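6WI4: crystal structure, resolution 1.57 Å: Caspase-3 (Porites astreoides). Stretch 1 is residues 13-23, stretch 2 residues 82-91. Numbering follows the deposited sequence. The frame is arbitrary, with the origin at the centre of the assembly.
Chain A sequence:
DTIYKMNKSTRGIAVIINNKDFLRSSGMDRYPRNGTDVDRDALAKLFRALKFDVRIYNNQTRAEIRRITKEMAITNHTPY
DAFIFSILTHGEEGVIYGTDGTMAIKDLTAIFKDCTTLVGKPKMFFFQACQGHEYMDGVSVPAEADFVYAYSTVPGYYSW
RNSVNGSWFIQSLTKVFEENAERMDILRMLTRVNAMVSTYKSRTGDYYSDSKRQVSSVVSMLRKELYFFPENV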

ATOM      1  N   ILE A  13      -8.580  -9.345  -7.095  1.00  9.95           N
ATOM      2  CA  ILE A  13      -7.570  -8.652  -7.885  1.00  9.84           C
ATOM      3  C   ILE A  13      -6.681  -7.862  -6.942  1.00 10.12           C
ATOM      4  O   ILE A  13      -7.159  -7.283  -5.953  1.00 11.45           O
ATOM      5  CB  ILE A  13      -8.226  -7.736  -8.931  1.00 11.40           C
ATOM      6  CG1 ILE A  13      -9.090  -8.566  -9.889  1.00 15.52           C
ATOM      7  CG2 ILE A  13      -7.171  -6.941  -9.710  1.00 12.59           C
ATOM      8  CD1 ILE A  13     -10.059  -7.735 -10.684  1.00 23.34           C
ATOM      9  N   ALA A  14      -5.383  -7.835  -7.242  1.00 10.30           N
ATOM     10  CA  ALA A  14      -4.422  -7.016  -6.508  1.00  9.22           C
ATOM     11  C   ALA A  14      -3.690  -6.138  -7.509  1.00 11.15           C
ATOM     12  O   ALA A  14      -2.962  -6.649  -8.364  1.00 12.21           O
ATOM     13  CB  ALA A  14      -3.431  -7.880  -5.724  1.00 10.77           C
ATOM     14  N   VAL A  15      -3.882  -4.843  -7.407  1.00  8.28           N
ATOM     15  CA  VAL A  15      -3.240  -3.869  -8.284  1.00  8.56           C
ATOM     16  C   VAL A  15      -1.946  -3.372  -7.648  1.00  9.20           C
ATOM     17  O   VAL A  15      -1.912  -3.046  -6.456  1.00  9.08           O
ATOM     18  CB  VAL A  15      -4.183  -2.685  -8.562  1.00 11.36           C
ATOM     19  CG1 VAL A  15      -3.451  -1.598  -9.345  1.00 12.41           C
ATOM     20  CG2 VAL A  15      -5.436  -3.158  -9.283  1.00 11.98           C
ATOM     21  N   ILE A  16      -0.881  -3.286  -8.448  1.00  7.95           N
ATOM     22  CA  ILE A  16       0.365  -2.621  -8.060  1.00  7.63           C
ATOM     23  C   ILE A  16       0.662  -1.546  -9.086  1.00  9.16           C
ATOM     24  O   ILE A  16       0.850  -1.856 -10.270  1.00  9.99           O
ATOM     25  CB  ILE A  16       1.548  -3.597  -7.979  1.00  7.42           C
ATOM     26  CG1 ILE A  16       1.259  -4.709  -6.979  1.00  9.59           C
ATOM     27  CG2 ILE A  16       2.832  -2.846  -7.622  1.00  9.36           C
ATOM     28  CD1 ILE A  16       2.276  -5.844  -7.083  1.00 10.59           C
ATOM     29  N   ILE A  17       0.743  -0.299  -8.638  1.00  8.97           N
ATOM     30  CA  ILE A  17       1.171   0.814  -9.473  1.00  9.38           C
ATOM     31  C   ILE A  17       2.544   1.245  -8.981  1.00  9.76           C
ATOM     32  O   ILE A  17       2.706   1.626  -7.820  1.00 10.92           O
ATOM     33  CB  ILE A  17       0.156   1.963  -9.448  1.00 10.05           C
ATOM     34  CG1 ILE A  17      -1.159   1.489 -10.089  1.00 11.20           C
ATOM     35  CG2 ILE A  17       0.717   3.165 -10.199  1.00 11.71           C
ATOM     36  CD1 ILE A  17      -2.330   2.428  -9.874  1.00 14.85           C
ATOM     37  N   ASN A  18       3.536   1.157  -9.860  1.00  9.43           N
ATOM     38  CA  ASN A  18       4.941   1.342  -9.515  1.00 11.42           C
ATOM     39  C   ASN A  18       5.468   2.555 -10.276  1.00 10.61           C
ATOM     40  O   ASN A  18       5.777   2.451 -11.468  1.00 11.97           O
ATOM     41  CB  ASN A  18       5.718   0.082  -9.876  1.00 11.05           C
ATOM     42  CG  ASN A  18       7.190   0.207  -9.598  1.00 11.34           C
ATOM     43  OD1 ASN A  18       7.593   0.475  -8.469  1.00 12.10           O
ATOM     44  ND2 ASN A  18       8.012   0.019 -10.634  1.00 12.48           N
ATOM     45  N   ASN A  19       5.587   3.702  -9.606  1.00 10.30           N
ATOM     46  CA  ASN A  19       6.040   4.924 -10.264  1.00 11.66           C
ATOM     47  C   ASN A  19       7.500   5.191  -9.904  1.00 11.89           C
ATOM     48  O   ASN A  19       7.829   5.508  -8.753  1.00 11.66           O
ATOM     49  CB  ASN A  19       5.120   6.092  -9.908  1.00 10.00           C
ATOM     50  CG  ASN A  19       3.844   6.079 -10.730  1.00 10.20           C
ATOM     51  OD1 ASN A  19       3.680   5.248 -11.630  1.00 12.88           O
ATOM     52  ND2 ASN A  19       2.925   6.995 -10.424  1.00 12.55           N
ATOM     53  N   LYS A  20       8.381   5.060 -10.895  1.00 12.03           N
ATOM     54  CA  LYS A  20       9.812   5.242 -10.697  1.00 13.97           C
ATOM     55  C   LYS A  20      10.329   6.551 -11.260  1.00 11.46           C
ATOM     56  O   LYS A  20      11.097   7.239 -10.590  1.00 12.86           O
ATOM     57  CB  LYS A  20      10.590   4.084 -11.336  1.00 13.78           C
ATOM     58  CG  LYS A  20      12.088   4.151 -11.071  1.00 14.87           C
ATOM     59  CD  LYS A  20      12.819   2.969 -11.703  1.00 19.89           C
ATOM     60  N   ASP A  21       9.884   6.928 -12.457  1.00 13.96           N
ATOM     61  CA  ASP A  21      10.391   8.094 -13.171  1.00 13.78           C
ATOM     62  C   ASP A  21       9.277   9.111 -13.349  1.00 13.89           C
ATOM     63  O   ASP A  21       8.173   8.757 -13.774  1.00 17.73           O
ATOM     64  CB  ASP A  21      10.940   7.699 -14.543  1.00 16.98           C
ATOM     65  CG  ASP A  21      11.966   6.597 -14.461  1.00 18.18           C
ATOM     66  OD1 ASP A  21      13.090   6.879 -14.001  1.00 22.57           O
ATOM     67  OD2 ASP A  21      11.648   5.447 -14.841  1.00 23.85           O
ATOM     68  N   PHE A  22       9.572  10.371 -13.051  1.00 14.92           N
ATOM     69  CA  PHE A  22       8.563  11.412 -13.012  1.00 14.90           C
ATOM     70  C   PHE A  22       8.857  12.468 -14.069  1.00 14.82           C
ATOM     71  O   PHE A  22      10.015  12.737 -14.396  1.00 16.86           O
ATOM     72  CB  PHE A  22       8.493  12.012 -11.601  1.00 14.38           C
ATOM     73  CG  PHE A  22       7.999  11.027 -10.585  1.00 12.66           C
ATOM     74  CD1 PHE A  22       8.855  10.059 -10.077  1.00 13.58           C
ATOM     75  CD2 PHE A  22       6.670  11.022 -10.202  1.00 12.75           C
ATOM     76  CE1 PHE A  22       8.397   9.111  -9.189  1.00 11.86           C
ATOM     77  CE2 PHE A  22       6.201  10.092  -9.303  1.00 14.67           C
ATOM     78  CZ  PHE A  22       7.062   9.130  -8.799  1.00 13.37           C
ATOM     79  N   LEU A  23       7.787  13.043 -14.613  1.00 16.24           N
ATOM     80  CA  LEU A  23       7.906  14.023 -15.681  1.00 15.16           C
ATOM     81  C   LEU A  23       8.201  15.402 -15.107  1.00 18.58           C
ATOM     82  O   LEU A  23       7.952  15.687 -13.933  1.00 17.91           O
ATOM     83  CB  LEU A  23       6.631  14.073 -16.515  1.00 16.83           C
ATOM     84  CG  LEU A  23       6.154  12.771 -17.166  1.00 19.88           C
ATOM     85  CD1 LEU A  23       4.774  12.950 -17.793  1.00 19.64           C
ATOM     86  CD2 LEU A  23       7.154  12.280 -18.195  1.00 24.73           C
TER
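Stretch 2, residues 82-91: AFIFSILTHG

Where two parallel strands pair, a serine can add a bond of its own to the ladder: the carbonyl O of Val 15 accepts from both Ser 86 N and Ser 86 OG, each at 2.8 Å. The backbone half of this fork is bent, its N-H...O angle being 136°, whereas the other backbone bonds lie between 160° and 167°. With chi1 at 64° (p), the Ser 86 hydroxyl folds back onto the neighbouring main chain.

Around this point the arrangement is regular. Extended residues of stretch 2 run beside strand 13-18 in the same direction, the axes 5° apart and 4.5 Å at closest approach. Ala 14 pairs with Ile 84, and the register continues one for one to Asn 18 with Leu 88. As parallel geometry requires, alternate residues of each strand bond to both sides of a partner: Ile 84 N reaches Ile 13 O (3.0 Å) and Val 15 N reaches Ile 84 O (2.9 Å), a pattern that ends with Asn 19 N on Leu 88 O (2.9 Å). Before it, a water bridges Ile 13 N and Ala 82 O.

Side chains alternate between faces. Val 15 and Ile 17 share one with Phe 85, whose CZ lies 3.7 Å from Ile 17 CD1. Beyond the strands, Phe 22 CE1 approaches His 90 CD2 at 3.5 Å, their rings oblique.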

ATOM      1  N   ALA A  82     -12.177 -10.346  -1.851  1.00 11.73           N
ATOM      2  CA  ALA A  82     -11.389  -9.227  -1.344  1.00 11.88           C
ATOM      3  C   ALA A  82     -10.815  -8.460  -2.527  1.00 11.39           C
ATOM      4  O   ALA A  82     -10.860  -8.926  -3.665  1.00 10.49           O
ATOM      5  CB  ALA A  82     -10.274  -9.720  -0.418  1.00 12.05           C
ATOM      6  N   PHE A  83     -10.252  -7.282  -2.242  1.00 11.52           N
ATOM      7  CA  PHE A  83      -9.604  -6.453  -3.258  1.00  9.23           C
ATOM      8  C   PHE A  83      -8.380  -5.796  -2.649  1.00  8.23           C
ATOM      9  O   PHE A  83      -8.432  -5.347  -1.502  1.00  9.76           O
ATOM     10  CB  PHE A  83     -10.555  -5.376  -3.803  1.00 10.67           C
ATOM     11  CG  PHE A  83      -9.902  -4.401  -4.751  1.00  9.29           C
ATOM     12  CD1 PHE A  83      -9.515  -4.806  -6.020  1.00 10.26           C
ATOM     13  CD2 PHE A  83      -9.691  -3.081  -4.379  1.00 12.40           C
ATOM     14  CE1 PHE A  83      -8.909  -3.909  -6.895  1.00 12.39           C
ATOM     15  CE2 PHE A  83      -9.087  -2.181  -5.246  1.00 13.52           C
ATOM     16  CZ  PHE A  83      -8.697  -2.601  -6.510  1.00 13.58           C
ATOM     17  N   ILE A  84      -7.291  -5.723  -3.418  1.00  8.14           N
ATOM     18  CA  ILE A  84      -6.051  -5.080  -2.984  1.00 10.67           C
ATOM     19  C   ILE A  84      -5.667  -4.010  -3.993  1.00  8.87           C
ATOM     20  O   ILE A  84      -5.667  -4.270  -5.201  1.00  9.21           O
ATOM     21  CB  ILE A  84      -4.910  -6.100  -2.836  1.00  8.46           C
ATOM     22  CG1 ILE A  84      -5.158  -6.988  -1.620  1.00  7.87           C
ATOM     23  CG2 ILE A  84      -3.542  -5.391  -2.767  1.00  9.83           C
ATOM     24  CD1 ILE A  84      -4.125  -8.100  -1.463  1.00  9.21           C
ATOM     25  N   PHE A  85      -5.305  -2.827  -3.494  1.00 10.01           N
ATOM     26  CA  PHE A  85      -4.725  -1.758  -4.301  1.00  9.55           C
ATOM     27  C   PHE A  85      -3.446  -1.283  -3.628  1.00 10.44           C
ATOM     28  O   PHE A  85      -3.453  -0.988  -2.432  1.00 11.23           O
ATOM     29  CB  PHE A  85      -5.705  -0.589  -4.457  1.00 10.28           C
ATOM     30  CG  PHE A  85      -5.154   0.568  -5.234  1.00 12.41           C
ATOM     31  CD1 PHE A  85      -4.388   1.547  -4.608  1.00 15.43           C
ATOM     32  CD2 PHE A  85      -5.430   0.699  -6.579  1.00 18.15           C
ATOM     33  CE1 PHE A  85      -3.883   2.612  -5.317  1.00 16.70           C
ATOM     34  CE2 PHE A  85      -4.925   1.776  -7.299  1.00 15.80           C
ATOM     35  CZ  PHE A  85      -4.163   2.731  -6.662  1.00 16.03           C
ATOM     36  N   SER A  86      -2.357  -1.187  -4.384  1.00  8.50           N
ATOM     37  CA  SER A  86      -1.105  -0.722  -3.800  1.00  9.77           C
ATOM     38  C   SER A  86      -0.434   0.245  -4.760  1.00 10.01           C
ATOM     39  O   SER A  86      -0.531   0.101  -5.979  1.00 10.70           O
ATOM     40  CB  SER A  86      -0.165  -1.896  -3.462  1.00  9.25           C
ATOM     41  OG  SER A  86       0.235  -2.598  -4.641  1.00 11.28           O
ATOM     42  N   ILE A  87       0.236   1.247  -4.207  1.00  7.70           N
ATOM     43  CA  ILE A  87       0.928   2.212  -5.047  1.00  9.17           C
ATOM     44  C   ILE A  87       2.244   2.595  -4.394  1.00  9.02           C
ATOM     45  O   ILE A  87       2.330   2.770  -3.175  1.00 10.32           O
ATOM     46  CB  ILE A  87       0.050   3.446  -5.353  1.00  9.93           C
ATOM     47  CG1 ILE A  87       0.751   4.346  -6.378  1.00 10.97           C
ATOM     48  CG2 ILE A  87      -0.326   4.181  -4.078  1.00 11.51           C
ATOM     49  CD1 ILE A  87      -0.202   5.324  -7.084  1.00 14.11           C
ATOM     50  N   LEU A  88       3.277   2.690  -5.224  1.00  9.18           N
ATOM     51  CA  LEU A  88       4.642   3.009  -4.831  1.00  9.69           C
ATOM     52  C   LEU A  88       5.022   4.263  -5.602  1.00 10.13           C
ATOM     53  O   LEU A  88       5.173   4.211  -6.827  1.00  9.29           O
ATOM     54  CB  LEU A  88       5.579   1.843  -5.165  1.00  9.89           C
ATOM     55  CG  LEU A  88       5.040   0.429  -4.927  1.00  9.37           C
ATOM     56  CD1 LEU A  88       5.986  -0.586  -5.577  1.00 10.63           C
ATOM     57  CD2 LEU A  88       4.911   0.156  -3.431  1.00 10.07           C
ATOM     58  N   THR A  89       5.145   5.395  -4.913  1.00  9.77           N
ATOM     59  CA  THR A  89       5.286   6.663  -5.631  1.00 10.89           C
ATOM     60  C   THR A  89       5.734   7.744  -4.652  1.00 10.91           C
ATOM     61  O   THR A  89       5.943   7.486  -3.463  1.00 11.01           O
ATOM     62  CB  THR A  89       3.973   7.033  -6.340  1.00  9.87           C
ATOM     63  OG1 THR A  89       4.187   8.152  -7.214  1.00 11.94           O
ATOM     64  CG2 THR A  89       2.838   7.354  -5.352  1.00  9.74           C
ATOM     65  N   HIS A  90       5.888   8.966  -5.165  1.00  9.40           N
ATOM     66  CA  HIS A  90       6.082  10.118  -4.298  1.00 11.21           C
ATOM     67  C   HIS A  90       4.747  10.555  -3.699  1.00 11.10           C
ATOM     68  O   HIS A  90       3.670  10.238  -4.213  1.00 11.90           O
ATOM     69  CB  HIS A  90       6.705  11.282  -5.078  1.00 12.64           C
ATOM     70  CG  HIS A  90       8.186  11.161  -5.251  1.00 11.59           C
ATOM     71  ND1 HIS A  90       9.042  11.069  -4.181  1.00 11.83           N
ATOM     72  CD2 HIS A  90       8.965  11.134  -6.359  1.00 11.99           C
ATOM     73  CE1 HIS A  90      10.287  10.972  -4.613  1.00 13.88           C
ATOM     74  NE2 HIS A  90      10.268  11.020  -5.934  1.00 13.61           N
ATOM     75  N   GLY A  91       4.824  11.308  -2.609  1.00 12.13           N
ATOM     76  CA  GLY A  91       3.607  11.853  -2.034  1.00 10.66           C
ATOM     77  C   GLY A  91       3.877  13.033  -1.134  1.00 10.55           C
ATOM     78  O   GLY A  91       5.020  13.389  -0.844  1.00 12.61           O
TER
HETATM   79  O   HOH W   1     -11.041  -8.051  -6.318  1.00 11.45           O